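Local coordinates for protein NLP/P60 (Enterococcus faecium, PDB 6B8C) that probably cleaves peptide stems of peptidoglycan as a secreted NlpC/p60 endopeptidase, generating muropeptides that enhance host immunity, at residues Ala33-Tyr38 against Arg60-Gln65; Trp74-Glu79 against Gly102-Val107; Leu96-Pro101 against Phe134-Ala139; Ile109-Gly114 against Val126-Val131. All coordinates share one frame; numbering follows the deposited sequence.

Interaction 1 (Ala33-Tyr38 against Arg60-Gln65); sequences AEAYKY and RYVYLQ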
# COMPACT_ATOMS: atom_id res chain seq x y z
N ALA A 33 -6.92 -9.17 3.87
CA ALA A 33 -6.56 -10.51 4.32
C ALA A 33 -5.28 -10.99 3.64
O ALA A 33 -4.45 -11.66 4.27
CB ALA A 33 -7.71 -11.48 4.05
N GLU A 34 -5.10 -10.65 2.36
CA GLU A 34 -3.86 -11.01 1.68
C GLU A 34 -2.68 -10.21 2.21
O GLU A 34 -1.58 -10.75 2.37
CB GLU A 34 -4.01 -10.79 0.17
CG GLU A 34 -2.78 -11.15 -0.66
CD GLU A 34 -2.55 -12.65 -0.79
OE1 GLU A 34 -1.40 -13.06 -1.07
OE2 GLU A 34 -3.51 -13.42 -0.61
N ALA A 35 -2.88 -8.92 2.50
CA ALA A 35 -1.79 -8.10 3.00
C ALA A 35 -1.32 -8.58 4.37
O ALA A 35 -0.12 -8.52 4.68
CB ALA A 35 -2.23 -6.63 3.07
N TYR A 36 -2.25 -9.07 5.20
CA TYR A 36 -1.86 -9.54 6.52
C TYR A 36 -0.92 -10.74 6.47
O TYR A 36 -0.19 -10.99 7.44
CB TYR A 36 -3.10 -9.88 7.35
CG TYR A 36 -3.53 -8.76 8.27
CD1 TYR A 36 -4.21 -7.66 7.78
CD2 TYR A 36 -3.26 -8.81 9.63
CE1 TYR A 36 -4.60 -6.63 8.62
CE2 TYR A 36 -3.65 -7.79 10.48
CZ TYR A 36 -4.32 -6.70 9.97
OH TYR A 36 -4.71 -5.68 10.80
N LYS A 37 -0.90 -11.49 5.36
CA LYS A 37 -0.05 -12.67 5.26
C LYS A 37 1.43 -12.34 5.31
O LYS A 37 2.24 -13.23 5.59
CB LYS A 37 -0.35 -13.43 3.97
CG LYS A 37 -1.78 -13.92 3.82
CD LYS A 37 -1.98 -14.55 2.45
CE LYS A 37 -3.38 -15.12 2.30
NZ LYS A 37 -3.57 -15.76 0.97
N TYR A 38 1.82 -11.10 5.04
CA TYR A 38 3.23 -10.77 4.88
C TYR A 38 3.76 -9.87 5.99
O TYR A 38 4.85 -9.31 5.86
CB TYR A 38 3.45 -10.13 3.50
CG TYR A 38 2.86 -11.00 2.41
CD1 TYR A 38 3.53 -12.13 1.97
CD2 TYR A 38 1.62 -10.71 1.86
CE1 TYR A 38 2.99 -12.94 0.99
CE2 TYR A 38 1.08 -11.51 0.88
CZ TYR A 38 1.76 -12.63 0.45
OH TYR A 38 1.22 -13.43 -0.53
N ARG A 60 1.91 -3.86 -4.81
CA ARG A 60 1.78 -4.52 -6.10
C ARG A 60 1.57 -6.02 -5.93
O ARG A 60 0.74 -6.62 -6.62
CB ARG A 60 3.01 -4.25 -6.96
CG ARG A 60 2.94 -4.93 -8.32
CD ARG A 60 4.06 -4.47 -9.24
NE ARG A 60 5.24 -5.33 -9.17
CZ ARG A 60 5.39 -6.45 -9.87
NH1 ARG A 60 6.49 -7.17 -9.74
NH2 ARG A 60 4.43 -6.86 -10.69
N TYR A 61 2.32 -6.64 -5.01
CA TYR A 61 2.20 -8.08 -4.81
C TYR A 61 0.82 -8.45 -4.26
O TYR A 61 0.22 -9.44 -4.69
CB TYR A 61 3.30 -8.56 -3.87
CG TYR A 61 3.45 -10.06 -3.84
CD1 TYR A 61 2.88 -10.82 -2.82
CD2 TYR A 61 4.16 -10.73 -4.83
CE1 TYR A 61 3.01 -12.20 -2.80
CE2 TYR A 61 4.30 -12.10 -4.82
CZ TYR A 61 3.72 -12.83 -3.80
OH TYR A 61 3.86 -14.20 -3.78
N VAL A 62 0.32 -7.66 -3.31
CA VAL A 62 -1.01 -7.93 -2.75
C VAL A 62 -2.06 -7.86 -3.85
O VAL A 62 -2.90 -8.77 -4.00
CB VAL A 62 -1.32 -6.96 -1.60
CG1 VAL A 62 -2.75 -7.12 -1.13
CG2 VAL A 62 -0.35 -7.20 -0.45
N TYR A 63 -2.03 -6.79 -4.65
CA TYR A 63 -3.03 -6.64 -5.70
C TYR A 63 -2.87 -7.70 -6.78
O TYR A 63 -3.86 -8.13 -7.37
CB TYR A 63 -2.99 -5.24 -6.29
CG TYR A 63 -3.90 -4.31 -5.54
CD1 TYR A 63 -3.48 -3.68 -4.38
CD2 TYR A 63 -5.21 -4.11 -5.96
CE1 TYR A 63 -4.32 -2.85 -3.68
CE2 TYR A 63 -6.06 -3.28 -5.27
CZ TYR A 63 -5.61 -2.65 -4.13
OH TYR A 63 -6.45 -1.82 -3.43
N LEU A 64 -1.64 -8.13 -7.04
CA LEU A 64 -1.42 -9.19 -8.02
C LEU A 64 -2.01 -10.51 -7.53
O LEU A 64 -2.63 -11.24 -8.31
CB LEU A 64 0.07 -9.33 -8.29
CG LEU A 64 0.51 -9.87 -9.65
CD1 LEU A 64 -0.49 -9.49 -10.72
CD2 LEU A 64 1.88 -9.31 -9.98
N GLN A 65 -1.84 -10.82 -6.25
CA GLN A 65 -2.38 -12.06 -5.70
C GLN A 65 -3.90 -12.05 -5.70
O GLN A 65 -4.53 -13.08 -5.99
CB GLN A 65 -1.85 -12.29 -4.29
CG GLN A 65 -0.36 -12.53 -4.22
CD GLN A 65 0.09 -13.62 -5.18
OE1 GLN A 65 0.69 -13.33 -6.21
NE2 GLN A 65 -0.21 -14.87 -4.84
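Glu-34, Ala-35 and Tyr-38 meet Tyr-61, Val-62 and Gln-65 in a helix-to-helix contact of the NlpC/p60 fold, where helix 28-36 and the residues after it pack on helix 55-67. The segments come closest at Ala-35 and Val-62, whose CA atoms are 5.8 Å apart. There Val-62 turns CG2 to Ala-35, 4.0 Å from Ala-35 CB, while Val-62 CG1 lies beside the CB and CG of Glu-34. Ile-109 of strand 106-112 touches both Ala-35 and Val-62, which places this apolar part against the central sheet. Nearer the solvent the contact becomes aromatic. The rings of Tyr-38 and Tyr-61 form an offset edge-to-face pair with planes at 88°, the edge of Tyr-61 directed to the face of Tyr-38; Pro-50 touches both rings. Glu-34 has CG anti to its backbone N (chi1 -180°), and a bend at chi2 (74°) turns CD. Glu-34 OE1 lies 3.3 Å from Gln-65 CB. Lys-37 NZ forms a salt bridge with Glu-34 OE2 at 2.8 Å, and Tyr-38 OH donates to Glu-34 OE1 at 2.7 Å. That bond helps fix Tyr-38 OH, 3.1 Å from Tyr-61 CE1 and near the plane of the Tyr-61 ring.

Interaction 2 (Trp74-Glu79 against Gly102-Val107); sequences WTVPQE and GGTYHV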
# COMPACT_ATOMS: atom_id res chain seq x y z
N TRP A 74 6.64 0.65 -9.30
CA TRP A 74 7.11 1.66 -8.36
C TRP A 74 5.93 2.57 -8.02
O TRP A 74 4.79 2.32 -8.40
CB TRP A 74 8.33 2.41 -8.91
CG TRP A 74 8.18 2.95 -10.31
CD1 TRP A 74 8.01 2.22 -11.46
CD2 TRP A 74 8.24 4.32 -10.71
NE1 TRP A 74 7.94 3.07 -12.54
CE2 TRP A 74 8.08 4.36 -12.11
CE3 TRP A 74 8.41 5.52 -10.01
CZ2 TRP A 74 8.08 5.55 -12.82
CZ3 TRP A 74 8.41 6.71 -10.73
CH2 TRP A 74 8.25 6.71 -12.12
N THR A 75 6.23 3.65 -7.29
CA THR A 75 5.17 4.37 -6.58
C THR A 75 4.25 5.13 -7.52
O THR A 75 3.02 5.11 -7.35
CB THR A 75 5.79 5.31 -5.55
OG1 THR A 75 4.81 6.26 -5.11
CG2 THR A 75 6.99 6.05 -6.16
N VAL A 76 4.80 5.79 -8.53
CA VAL A 76 4.05 6.78 -9.30
C VAL A 76 3.03 6.14 -10.23
O VAL A 76 1.87 6.60 -10.27
CB VAL A 76 4.99 7.73 -10.06
CG1 VAL A 76 4.19 8.75 -10.84
CG2 VAL A 76 5.93 8.43 -9.09
N PRO A 77 3.36 5.09 -11.00
CA PRO A 77 2.31 4.42 -11.80
C PRO A 77 1.14 3.95 -10.97
O PRO A 77 -0.01 4.01 -11.43
CB PRO A 77 3.06 3.25 -12.45
CG PRO A 77 4.35 3.12 -11.69
CD PRO A 77 4.69 4.51 -11.27
N GLN A 78 1.38 3.51 -9.73
CA GLN A 78 0.29 3.06 -8.87
C GLN A 78 -0.72 4.17 -8.57
O GLN A 78 -1.81 3.87 -8.08
CB GLN A 78 0.86 2.50 -7.56
CG GLN A 78 1.82 1.34 -7.78
CD GLN A 78 2.08 0.54 -6.51
OE1 GLN A 78 1.61 0.89 -5.43
NE2 GLN A 78 2.83 -0.54 -6.65
N GLU A 79 -0.38 5.42 -8.86
CA GLU A 79 -1.32 6.52 -8.69
C GLU A 79 -2.45 6.50 -9.71
O GLU A 79 -3.42 7.23 -9.55
CB GLU A 79 -0.59 7.86 -8.78
CG GLU A 79 0.51 8.07 -7.75
CD GLU A 79 1.35 9.29 -8.06
OE1 GLU A 79 2.59 9.23 -7.88
OE2 GLU A 79 0.78 10.32 -8.48
N GLY A 102 2.27 12.68 -8.98
CA GLY A 102 3.45 12.76 -9.81
C GLY A 102 4.75 12.60 -9.06
O GLY A 102 5.77 12.24 -9.67
N GLY A 103 4.75 12.84 -7.76
CA GLY A 103 5.95 12.75 -6.96
C GLY A 103 5.73 12.00 -5.66
O GLY A 103 6.38 12.30 -4.65
N THR A 104 4.81 11.04 -5.66
CA THR A 104 4.60 10.23 -4.48
C THR A 104 5.86 9.44 -4.15
O THR A 104 6.55 8.93 -5.04
CB THR A 104 3.43 9.27 -4.67
OG1 THR A 104 3.62 8.50 -5.86
CG2 THR A 104 2.12 10.04 -4.75
N TYR A 105 6.18 9.36 -2.86
CA TYR A 105 7.36 8.66 -2.40
C TYR A 105 7.03 7.48 -1.49
O TYR A 105 7.95 6.76 -1.07
CB TYR A 105 8.30 9.63 -1.66
CG TYR A 105 7.68 10.35 -0.49
CD1 TYR A 105 7.67 9.79 0.78
CD2 TYR A 105 7.10 11.61 -0.64
CE1 TYR A 105 7.10 10.44 1.86
CE2 TYR A 105 6.53 12.28 0.43
CZ TYR A 105 6.54 11.69 1.68
OH TYR A 105 5.98 12.34 2.75
N HIS A 106 5.75 7.25 -1.19
CA HIS A 106 5.37 6.17 -0.29
C HIS A 106 3.92 5.80 -0.55
O HIS A 106 3.11 6.65 -0.91
CB HIS A 106 5.57 6.56 1.18
CG HIS A 106 5.55 5.39 2.11
ND1 HIS A 106 6.64 4.56 2.28
CD2 HIS A 106 4.58 4.91 2.93
CE1 HIS A 106 6.34 3.62 3.16
NE2 HIS A 106 5.09 3.81 3.57
N VAL A 107 3.61 4.52 -0.33
CA VAL A 107 2.28 3.99 -0.54
C VAL A 107 2.00 2.94 0.54
O VAL A 107 2.91 2.29 1.05
CB VAL A 107 2.12 3.39 -1.95
CG1 VAL A 107 2.94 2.11 -2.08
CG2 VAL A 107 0.66 3.13 -2.28
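Thr-104 OG1 lies between Glu-79 and Thr-75. It donates to Glu-79 OE1, the two side chains meeting tip to tip; the modelled length of 2.4 Å is very short and doubtful at this resolution. Thr-75 OG1 approaches the same hydroxyl, 2.6 Å from Thr-104 OG1, and also lies 3.2 Å from Thr-104 O, a weak interaction. The other carboxylate oxygen, Glu-79 OE2, receives Gly-102 N through its syn lone pair at 2.8 Å, with an N-H...O angle of 163°. One carboxylate thus spans the turn from Gly-102 to Thr-104. In Glu-79, chi2 (170°) carries CD straight out toward Thr-104. Farther out, Gln-78 OE1 lies 3.8 Å from Val-107 CG1. The Gln-78 amide is fixed by other partners, NE2 by Gly-72 O and Ser-56 O and OE1 by Thr-59 OG1. Segment 102-107 leads into His-106, which touches Cys-55 and is hydrogen-bonded through NE2 to His-118 ND1, consistent with the Cys-His-His active site of NlpC/P60 peptidases. The N-H from Gly-102 would be expected to stabilise a negative charge on the buried Glu-79, while tying loop segment 75-79, of helical backbone angles, to the approach to strand 106-112.

Interaction 3 (Leu96-Pro101 against Phe134-Ala139); sequences LFWGSP and FAPDFA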
# COMPACT_ATOMS: atom_id res chain seq x y z
N LEU A 96 -3.06 4.36 -0.24
CA LEU A 96 -2.77 5.64 0.39
C LEU A 96 -1.39 6.10 -0.06
O LEU A 96 -0.44 5.30 -0.05
CB LEU A 96 -2.82 5.53 1.92
CG LEU A 96 -4.08 4.92 2.52
CD1 LEU A 96 -3.89 4.69 4.00
CD2 LEU A 96 -5.28 5.82 2.27
N PHE A 97 -1.27 7.37 -0.42
CA PHE A 97 -0.07 7.89 -1.06
C PHE A 97 0.46 9.10 -0.30
O PHE A 97 -0.30 10.02 0.04
CB PHE A 97 -0.35 8.27 -2.52
CG PHE A 97 -0.57 7.09 -3.42
CD1 PHE A 97 -1.83 6.57 -3.60
CD2 PHE A 97 0.50 6.49 -4.06
CE1 PHE A 97 -2.04 5.47 -4.42
CE2 PHE A 97 0.31 5.40 -4.88
CZ PHE A 97 -0.97 4.88 -5.06
N TRP A 98 1.77 9.08 -0.04
CA TRP A 98 2.50 10.21 0.50
C TRP A 98 3.17 10.96 -0.64
O TRP A 98 3.74 10.35 -1.55
CB TRP A 98 3.57 9.76 1.49
CG TRP A 98 3.09 9.35 2.84
CD1 TRP A 98 3.31 10.00 4.01
CD2 TRP A 98 2.32 8.19 3.17
NE1 TRP A 98 2.73 9.32 5.05
CE2 TRP A 98 2.11 8.20 4.56
CE3 TRP A 98 1.79 7.13 2.42
CZ2 TRP A 98 1.39 7.21 5.22
CZ3 TRP A 98 1.07 6.15 3.08
CH2 TRP A 98 0.88 6.19 4.47
N GLY A 99 3.13 12.29 -0.57
CA GLY A 99 3.69 13.13 -1.61
C GLY A 99 2.62 13.67 -2.53
O GLY A 99 1.43 13.36 -2.41
N SER A 100 3.06 14.48 -3.45
CA SER A 100 2.09 15.07 -4.36
C SER A 100 1.92 14.20 -5.61
O SER A 100 2.84 13.46 -5.98
CB SER A 100 2.53 16.47 -4.77
OG SER A 100 3.83 16.45 -5.34
N PRO A 101 0.75 14.26 -6.26
CA PRO A 101 0.54 13.49 -7.49
C PRO A 101 1.63 13.75 -8.52
O PRO A 101 1.91 14.90 -8.87
CB PRO A 101 -0.83 13.95 -7.98
CG PRO A 101 -1.15 15.19 -7.18
CD PRO A 101 -0.45 15.02 -5.87
N PHE A 134 2.02 8.81 10.93
CA PHE A 134 2.47 9.44 9.69
C PHE A 134 1.29 9.49 8.74
O PHE A 134 0.78 8.44 8.32
CB PHE A 134 3.65 8.69 9.07
CG PHE A 134 4.90 8.73 9.91
CD1 PHE A 134 5.70 9.87 9.92
CD2 PHE A 134 5.27 7.65 10.69
CE1 PHE A 134 6.84 9.93 10.69
CE2 PHE A 134 6.41 7.70 11.47
CZ PHE A 134 7.20 8.85 11.47
N ALA A 135 0.84 10.70 8.41
CA ALA A 135 -0.40 10.89 7.66
C ALA A 135 -0.12 10.85 6.16
O ALA A 135 0.78 11.56 5.69
CB ALA A 135 -1.05 12.21 8.02
N PRO A 136 -0.86 10.06 5.39
CA PRO A 136 -0.69 10.09 3.94
C PRO A 136 -1.30 11.35 3.36
O PRO A 136 -2.12 12.04 3.98
CB PRO A 136 -1.44 8.84 3.47
CG PRO A 136 -2.48 8.63 4.51
CD PRO A 136 -1.90 9.11 5.82
N ASP A 137 -0.88 11.67 2.13
CA ASP A 137 -1.32 12.89 1.48
C ASP A 137 -2.64 12.72 0.73
O ASP A 137 -3.50 13.60 0.80
CB ASP A 137 -0.23 13.41 0.55
CG ASP A 137 0.99 13.93 1.30
OD1 ASP A 137 0.84 14.87 2.12
OD2 ASP A 137 2.09 13.39 1.10
N PHE A 138 -2.83 11.62 -0.00
CA PHE A 138 -4.14 11.38 -0.61
C PHE A 138 -4.38 9.87 -0.68
O PHE A 138 -3.58 9.08 -0.19
CB PHE A 138 -4.27 12.06 -1.98
CG PHE A 138 -3.27 11.60 -3.00
CD1 PHE A 138 -2.07 12.28 -3.17
CD2 PHE A 138 -3.53 10.51 -3.81
CE1 PHE A 138 -1.15 11.87 -4.11
CE2 PHE A 138 -2.61 10.09 -4.76
CZ PHE A 138 -1.42 10.77 -4.91
N ALA A 139 -5.50 9.47 -1.29
CA ALA A 139 -5.84 8.07 -1.40
C ALA A 139 -6.37 7.79 -2.80
O ALA A 139 -6.62 8.70 -3.59
CB ALA A 139 -6.87 7.65 -0.34
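Pro-136 lies on one face of the Trp-98 indole: its CB is 3.5 Å from the centroid of the six-membered ring and 4° off the normal, a CH-pi contact almost directly overhead. At the indole edge, near its plane, Phe-134 O is 3.4 Å from Trp-98 CZ2. The Phe-138 ring receives Phe-97 CB over one face, 3.8 Å from its centroid in a second CH-pi contact, while Gly-99 O lies at its edge, 3.4 Å from Phe-138 CE1. Pro-101 CD also touches this ring obliquely. The Phe-97 and Phe-138 rings themselves are nearly parallel, at 18°, but slid so far that they barely overlap. Phe-138 carries CG between its backbone N and carbonyl carbon (chi1 60°), which brings CG nearer to Phe-97 than CB is.

The backbones of the two segments form a classic beta bulge, with Asp-137 and Phe-138 both opposite Phe-97. Phe-97 N donates to Phe-138 O at 2.9 Å, and Phe-97 O accepts from both Asp-137 N (2.7 Å) and Phe-138 N (3.0 Å). Next along, Leu-96 and Ala-139 form a non-hydrogen-bonded antiparallel pair, with Leu-96 CD2 3.6 Å from Ala-139 CB. Strand 95-98 is thereby placed between 138-141 and 106-112: Trp-98 bonds through its backbone to Tyr-105 and His-106 on the latter side, while Ala-139 bonds to Ile-85 of strand 83-85.

Interaction 4 (Ile109-Gly114 against Val126-Val131); sequences IALGGG and VKVGSV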
# COMPACT_ATOMS: atom_id res chain seq x y z
N ILE A 109 -1.56 0.23 2.05
CA ILE A 109 -2.91 -0.28 1.85
C ILE A 109 -3.79 0.16 3.02
O ILE A 109 -3.46 -0.11 4.18
CB ILE A 109 -2.92 -1.81 1.70
CG1 ILE A 109 -2.29 -2.23 0.37
CG2 ILE A 109 -4.35 -2.35 1.79
CD1 ILE A 109 -2.03 -3.71 0.25
N ALA A 110 -4.89 0.83 2.70
CA ALA A 110 -5.79 1.32 3.74
C ALA A 110 -6.49 0.16 4.44
O ALA A 110 -6.94 -0.80 3.80
CB ALA A 110 -6.82 2.27 3.14
N LEU A 111 -6.57 0.25 5.76
CA LEU A 111 -7.33 -0.69 6.57
C LEU A 111 -8.66 -0.13 7.04
O LEU A 111 -9.44 -0.86 7.65
CB LEU A 111 -6.52 -1.13 7.79
CG LEU A 111 -5.20 -1.85 7.51
CD1 LEU A 111 -4.54 -2.21 8.82
CD2 LEU A 111 -5.43 -3.08 6.66
N GLY A 112 -8.94 1.15 6.77
CA GLY A 112 -10.11 1.80 7.33
C GLY A 112 -9.85 2.27 8.74
O GLY A 112 -9.08 1.65 9.48
N GLY A 113 -10.48 3.37 9.13
CA GLY A 113 -10.31 3.88 10.48
C GLY A 113 -8.94 4.44 10.77
O GLY A 113 -8.41 4.24 11.87
N GLY A 114 -8.33 5.13 9.80
CA GLY A 114 -7.04 5.75 10.02
C GLY A 114 -5.87 4.79 10.13
O GLY A 114 -4.80 5.20 10.60
N VAL A 126 7.35 -5.41 7.24
CA VAL A 126 5.95 -5.08 6.95
C VAL A 126 5.15 -5.06 8.25
O VAL A 126 5.20 -6.02 9.03
CB VAL A 126 5.36 -6.08 5.95
CG1 VAL A 126 3.87 -5.83 5.76
CG2 VAL A 126 6.09 -6.00 4.61
N LYS A 127 4.43 -3.97 8.48
CA LYS A 127 3.71 -3.81 9.74
C LYS A 127 2.51 -2.89 9.55
O LYS A 127 2.28 -2.33 8.47
CB LYS A 127 4.64 -3.28 10.84
CG LYS A 127 5.11 -1.85 10.62
CD LYS A 127 5.72 -1.28 11.90
CE LYS A 127 7.24 -1.32 11.90
NZ LYS A 127 7.79 -2.70 11.78
N VAL A 128 1.76 -2.74 10.63
CA VAL A 128 0.62 -1.86 10.67
C VAL A 128 1.08 -0.46 11.08
O VAL A 128 2.13 -0.27 11.70
CB VAL A 128 -0.47 -2.41 11.62
CG1 VAL A 128 -0.20 -1.98 13.05
CG2 VAL A 128 -1.85 -1.98 11.16
N GLY A 129 0.27 0.53 10.73
CA GLY A 129 0.57 1.91 11.06
C GLY A 129 -0.71 2.71 11.14
O GLY A 129 -1.77 2.29 10.65
N SER A 130 -0.61 3.88 11.77
CA SER A 130 -1.74 4.76 11.97
C SER A 130 -1.46 6.10 11.30
O SER A 130 -0.31 6.52 11.18
CB SER A 130 -2.02 4.97 13.47
OG SER A 130 -3.07 5.91 13.67
N VAL A 131 -2.53 6.77 10.85
CA VAL A 131 -2.37 8.11 10.31
C VAL A 131 -2.06 9.11 11.42
O VAL A 131 -1.60 10.22 11.14
CB VAL A 131 -3.62 8.56 9.53
CG1 VAL A 131 -3.93 7.56 8.42
CG2 VAL A 131 -4.80 8.74 10.46
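Gly-114 and Val-131 join the two backbones through one bond, Val-131 N to Gly-114 O at 2.8 Å, with an N-H...O angle of 161°. The same oxygen meets Ser-130 CA at 3.4 Å in a CA-H...O contact. Elsewhere the segments diverge, and the CA atoms of Leu-111 and Val-128 are 9.0 Å apart. The two methyls of Val-131 also lie by the carbonyl, with CG1 3.3 Å and CG2 3.5 Å from Gly-114 O. The positive phi of Gly-114 (71°) favours glycine. Where the backbones are farther apart, Leu-111 and Val-128 extend side chains at about a right angle, and Leu-111 CD1 touches Val-128 CG2 at 3.6 Å. Val-128 has CG2 anti to its backbone N, which carries this methyl to the leucine. The hydroxyl of Ser-130 is engaged by Gln-132 N. In the antiparallel sheet, strand 115-118 runs between strands 106-112 and 127-130; Leu-111 and Val-128 reach each other past it, while the Gly-114 to Val-131 bond joins the loops at the strand ends. Leu-111 also packs on Val-32 and Tyr-36 of helix 28-36, while Val-131 touches Tyr-116 and Pro-136.

From the N terminus, interaction 1 closes first, bringing helix 28-36 onto helix 55-67 before any other contact opens. Interaction 2 then begins at 74-79, but strand 95-98 of interaction 3 enters before its partner 102-107 arrives, so these two cross, their centres 9 Å apart. Interaction 4 opens and closes between the two segments of interaction 3. Strand 106-112 serves both interactions 2 and 4. The helix pair is coupled to the rest on two sides: Arg-60 CB packs 3.7 Å from Gln-78 NE2, joining interactions 1 and 2, and Tyr-38 O lies 3.3 Å from Val-126 CB, joining interactions 1 and 4.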